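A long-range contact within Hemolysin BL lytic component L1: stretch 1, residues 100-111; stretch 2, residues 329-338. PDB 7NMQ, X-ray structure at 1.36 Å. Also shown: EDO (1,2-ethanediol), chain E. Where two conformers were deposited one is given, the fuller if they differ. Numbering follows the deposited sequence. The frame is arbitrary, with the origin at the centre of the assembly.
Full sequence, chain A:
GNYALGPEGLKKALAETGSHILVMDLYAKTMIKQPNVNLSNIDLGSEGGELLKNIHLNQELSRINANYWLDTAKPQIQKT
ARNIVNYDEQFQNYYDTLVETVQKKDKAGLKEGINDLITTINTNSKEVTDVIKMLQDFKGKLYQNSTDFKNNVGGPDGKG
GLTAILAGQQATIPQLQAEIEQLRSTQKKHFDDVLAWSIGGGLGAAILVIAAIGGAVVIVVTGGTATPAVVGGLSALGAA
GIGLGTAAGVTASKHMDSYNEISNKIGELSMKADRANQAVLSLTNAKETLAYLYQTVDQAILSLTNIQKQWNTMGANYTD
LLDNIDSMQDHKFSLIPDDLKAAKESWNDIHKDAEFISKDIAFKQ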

# COMPACT_ATOMS: atom_id res chain seq x y z
N GLU A 100 24.60 -18.23 25.86
CA GLU A 100 25.33 -19.40 26.42
C GLU A 100 26.75 -19.41 25.85
O GLU A 100 27.71 -19.60 26.59
CB GLU A 100 24.58 -20.69 26.09
CG GLU A 100 25.30 -21.97 26.50
CD GLU A 100 24.64 -23.23 25.95
OE1 GLU A 100 23.61 -23.12 25.17
OE2 GLU A 100 25.17 -24.34 26.22
N THR A 101 26.89 -19.23 24.54
CA THR A 101 28.21 -19.29 23.92
C THR A 101 29.08 -18.15 24.45
O THR A 101 30.29 -18.35 24.57
CB THR A 101 28.17 -19.27 22.39
OG1 THR A 101 27.59 -18.03 21.96
CG2 THR A 101 27.44 -20.47 21.83
N VAL A 102 28.52 -17.00 24.77
CA VAL A 102 29.32 -15.92 25.40
C VAL A 102 29.74 -16.38 26.80
O VAL A 102 30.94 -16.24 27.16
CB VAL A 102 28.56 -14.59 25.43
CG1 VAL A 102 29.32 -13.58 26.29
CG2 VAL A 102 28.35 -14.11 24.00
N GLN A 103 28.81 -16.92 27.58
CA GLN A 103 29.11 -17.33 28.98
C GLN A 103 30.15 -18.46 29.04
O GLN A 103 30.91 -18.53 30.02
CB GLN A 103 27.80 -17.70 29.66
CG GLN A 103 27.00 -16.48 30.07
CD GLN A 103 27.88 -15.54 30.84
OE1 GLN A 103 28.26 -15.81 31.99
NE2 GLN A 103 28.27 -14.45 30.19
N LYS A 104 30.19 -19.31 28.02
CA LYS A 104 31.11 -20.45 27.92
C LYS A 104 32.40 -20.03 27.19
O LYS A 104 33.34 -20.97 27.06
CB LYS A 104 30.37 -21.66 27.32
CG LYS A 104 29.30 -22.25 28.23
CD LYS A 104 28.61 -23.50 27.69
CE LYS A 104 27.65 -24.07 28.71
NZ LYS A 104 26.89 -25.24 28.18
N LYS A 105 32.52 -18.79 26.78
CA LYS A 105 33.71 -18.30 26.03
C LYS A 105 33.91 -19.20 24.81
O LYS A 105 35.06 -19.55 24.48
CB LYS A 105 34.92 -18.23 26.96
CG LYS A 105 34.75 -17.23 28.08
CD LYS A 105 36.02 -17.02 28.87
CE LYS A 105 35.83 -16.06 30.03
NZ LYS A 105 35.17 -16.72 31.18
N ASP A 106 32.82 -19.56 24.13
CA ASP A 106 32.79 -20.43 22.93
C ASP A 106 32.67 -19.56 21.68
O ASP A 106 31.54 -19.34 21.15
CB ASP A 106 31.63 -21.39 23.03
CG ASP A 106 31.44 -22.25 21.80
OD1 ASP A 106 32.36 -22.28 20.92
OD2 ASP A 106 30.37 -22.88 21.74
N LYS A 107 33.78 -19.02 21.20
CA LYS A 107 33.78 -18.12 20.03
C LYS A 107 33.22 -18.85 18.80
O LYS A 107 32.48 -18.24 18.05
CB LYS A 107 35.18 -17.55 19.77
CG LYS A 107 35.60 -16.51 20.77
CD LYS A 107 36.97 -15.91 20.39
CE LYS A 107 37.28 -14.70 21.24
NZ LYS A 107 38.48 -14.00 20.77
N ALA A 108 33.58 -20.10 18.56
CA ALA A 108 33.13 -20.84 17.36
C ALA A 108 31.60 -20.92 17.37
O ALA A 108 30.97 -20.75 16.34
CB ALA A 108 33.70 -22.23 17.26
N GLY A 109 31.05 -21.25 18.53
CA GLY A 109 29.60 -21.37 18.71
C GLY A 109 28.87 -20.07 18.43
O GLY A 109 27.80 -20.06 17.79
N LEU A 110 29.39 -18.98 18.96
CA LEU A 110 28.76 -17.67 18.75
C LEU A 110 28.86 -17.32 17.26
O LEU A 110 27.87 -16.87 16.67
CB LEU A 110 29.46 -16.62 19.62
CG LEU A 110 28.87 -15.21 19.44
CD1 LEU A 110 27.41 -15.12 19.85
CD2 LEU A 110 29.68 -14.19 20.17
N LYS A 111 30.02 -17.47 16.67
CA LYS A 111 30.20 -17.14 15.24
C LYS A 111 29.25 -17.97 14.38
O LYS A 111 28.70 -17.41 13.43
CB LYS A 111 31.63 -17.40 14.77
CG LYS A 111 32.62 -16.39 15.29
CD LYS A 111 34.01 -16.67 14.77
CE LYS A 111 34.10 -16.30 13.31
NZ LYS A 111 35.49 -16.37 12.81
C1 EDO E . 35.81 -21.59 20.26
O1 EDO E . 36.43 -21.04 19.11
C2 EDO E . 35.25 -22.94 20.07
O2 EDO E . 34.73 -23.53 21.24
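Stretch 2 (329-338) QDHKFSLIPD

Stretch 2 is helical from Asp330 onward. Gln329 caps this helix: its OE1 accepts from His331 N at 2.9 Å. The helix is kinked near its far end: Pro337 N has no hydrogen to donate, and Asp338 N bonds to Leu335 O at 2.9 Å in place of the regular bond one full turn back. It lies across the turn that joins two helices of stretch 1. Relative to the second of these, residues 107-111, it runs in roughly the same direction, with a crossing angle of 38° and a closest axial approach of 12.7 Å.

Phe333 covers the most surface. Its CB points toward stretch 1, and chi1 is t. The ring enters the bend of the turn. Phe333 CE2 lies 3.9 Å from Lys105 CA, and Phe333 CE1 lies 3.8 Å from Lys107 CG and 3.7 Å from Leu110 CD2. The carbonyl oxygens of Thr101 and Val102 meet the ring edge.

Val102 is the main counterpart. Its side chain fits as a knob among Phe333, Ser334, Ile336 and Pro337. Val102 CG1 is 3.5 Å from Phe333 O and 3.7 Å from Pro337 CG. Ile336 extends the apolar patch, with CD1 3.7 Å from Leu110 CD2.

No hydrogen bond crosses between the stretches; the contact rests on packing. At the margin, Lys105 CE comes within 4.2 Å of Asp330 OD2.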

# COMPACT_ATOMS: atom_id res chain seq x y z
N GLN A 329 39.10 -9.38 22.76
CA GLN A 329 39.57 -9.76 24.12
C GLN A 329 38.36 -10.08 25.01
O GLN A 329 37.20 -9.71 24.67
CB GLN A 329 40.51 -8.69 24.70
CG GLN A 329 41.24 -9.05 26.00
CD GLN A 329 40.51 -8.68 27.28
OE1 GLN A 329 39.68 -7.80 27.32
NE2 GLN A 329 40.82 -9.35 28.37
N ASP A 330 38.63 -10.75 26.14
CA ASP A 330 37.55 -11.30 26.99
C ASP A 330 36.58 -10.22 27.43
O ASP A 330 35.39 -10.54 27.54
CB ASP A 330 38.11 -11.95 28.24
CG ASP A 330 38.75 -13.30 28.04
OD1 ASP A 330 38.71 -13.81 26.89
OD2 ASP A 330 39.28 -13.85 29.04
N HIS A 331 37.05 -9.03 27.78
CA HIS A 331 36.13 -8.00 28.36
C HIS A 331 35.09 -7.62 27.31
O HIS A 331 33.88 -7.77 27.58
CB HIS A 331 36.92 -6.78 28.87
CG HIS A 331 36.03 -5.73 29.44
ND1 HIS A 331 35.94 -4.46 28.88
CD2 HIS A 331 35.08 -5.78 30.40
CE1 HIS A 331 35.03 -3.75 29.52
NE2 HIS A 331 34.49 -4.55 30.48
N LYS A 332 35.52 -7.22 26.13
CA LYS A 332 34.52 -6.80 25.12
C LYS A 332 33.63 -7.98 24.73
O LYS A 332 32.40 -7.81 24.53
CB LYS A 332 35.19 -6.25 23.87
CG LYS A 332 34.20 -5.58 22.93
CD LYS A 332 34.84 -4.95 21.74
CE LYS A 332 33.80 -4.24 20.92
NZ LYS A 332 34.39 -3.52 19.76
N PHE A 333 34.19 -9.19 24.68
CA PHE A 333 33.39 -10.39 24.33
C PHE A 333 32.25 -10.57 25.33
O PHE A 333 31.11 -10.83 24.97
CB PHE A 333 34.32 -11.59 24.24
CG PHE A 333 33.64 -12.85 23.79
CD1 PHE A 333 33.48 -13.13 22.44
CD2 PHE A 333 33.26 -13.80 24.71
CE1 PHE A 333 32.84 -14.30 22.05
CE2 PHE A 333 32.61 -14.96 24.31
CZ PHE A 333 32.43 -15.21 22.98
N SER A 334 32.55 -10.40 26.61
CA SER A 334 31.55 -10.56 27.70
C SER A 334 30.43 -9.53 27.60
O SER A 334 29.38 -9.71 28.29
CB SER A 334 32.24 -10.49 29.04
OG SER A 334 32.56 -9.15 29.41
N LEU A 335 30.61 -8.43 26.87
CA LEU A 335 29.56 -7.37 26.74
C LEU A 335 28.61 -7.64 25.59
O LEU A 335 27.59 -6.94 25.49
CB LEU A 335 30.22 -6.00 26.60
CG LEU A 335 31.15 -5.63 27.76
CD1 LEU A 335 31.74 -4.24 27.55
CD2 LEU A 335 30.42 -5.70 29.11
N ILE A 336 28.90 -8.60 24.73
CA ILE A 336 28.03 -8.88 23.54
C ILE A 336 26.60 -9.10 23.99
O ILE A 336 25.65 -8.68 23.33
CB ILE A 336 28.59 -10.04 22.72
CG1 ILE A 336 29.89 -9.64 22.01
CG2 ILE A 336 27.58 -10.57 21.73
CD1 ILE A 336 30.67 -10.83 21.47
N PRO A 337 26.31 -9.72 25.15
CA PRO A 337 24.91 -9.94 25.52
C PRO A 337 24.11 -8.63 25.65
O PRO A 337 22.91 -8.70 25.59
CB PRO A 337 24.98 -10.76 26.80
CG PRO A 337 26.27 -11.51 26.64
CD PRO A 337 27.20 -10.47 26.04
N ASP A 338 24.74 -7.47 25.92
CA ASP A 338 23.99 -6.19 25.94
C ASP A 338 23.33 -5.97 24.57
O ASP A 338 22.16 -5.58 24.50
CB ASP A 338 24.87 -4.98 26.26
CG ASP A 338 25.43 -4.93 27.67
OD1 ASP A 338 24.77 -5.46 28.58
OD2 ASP A 338 26.53 -4.32 27.83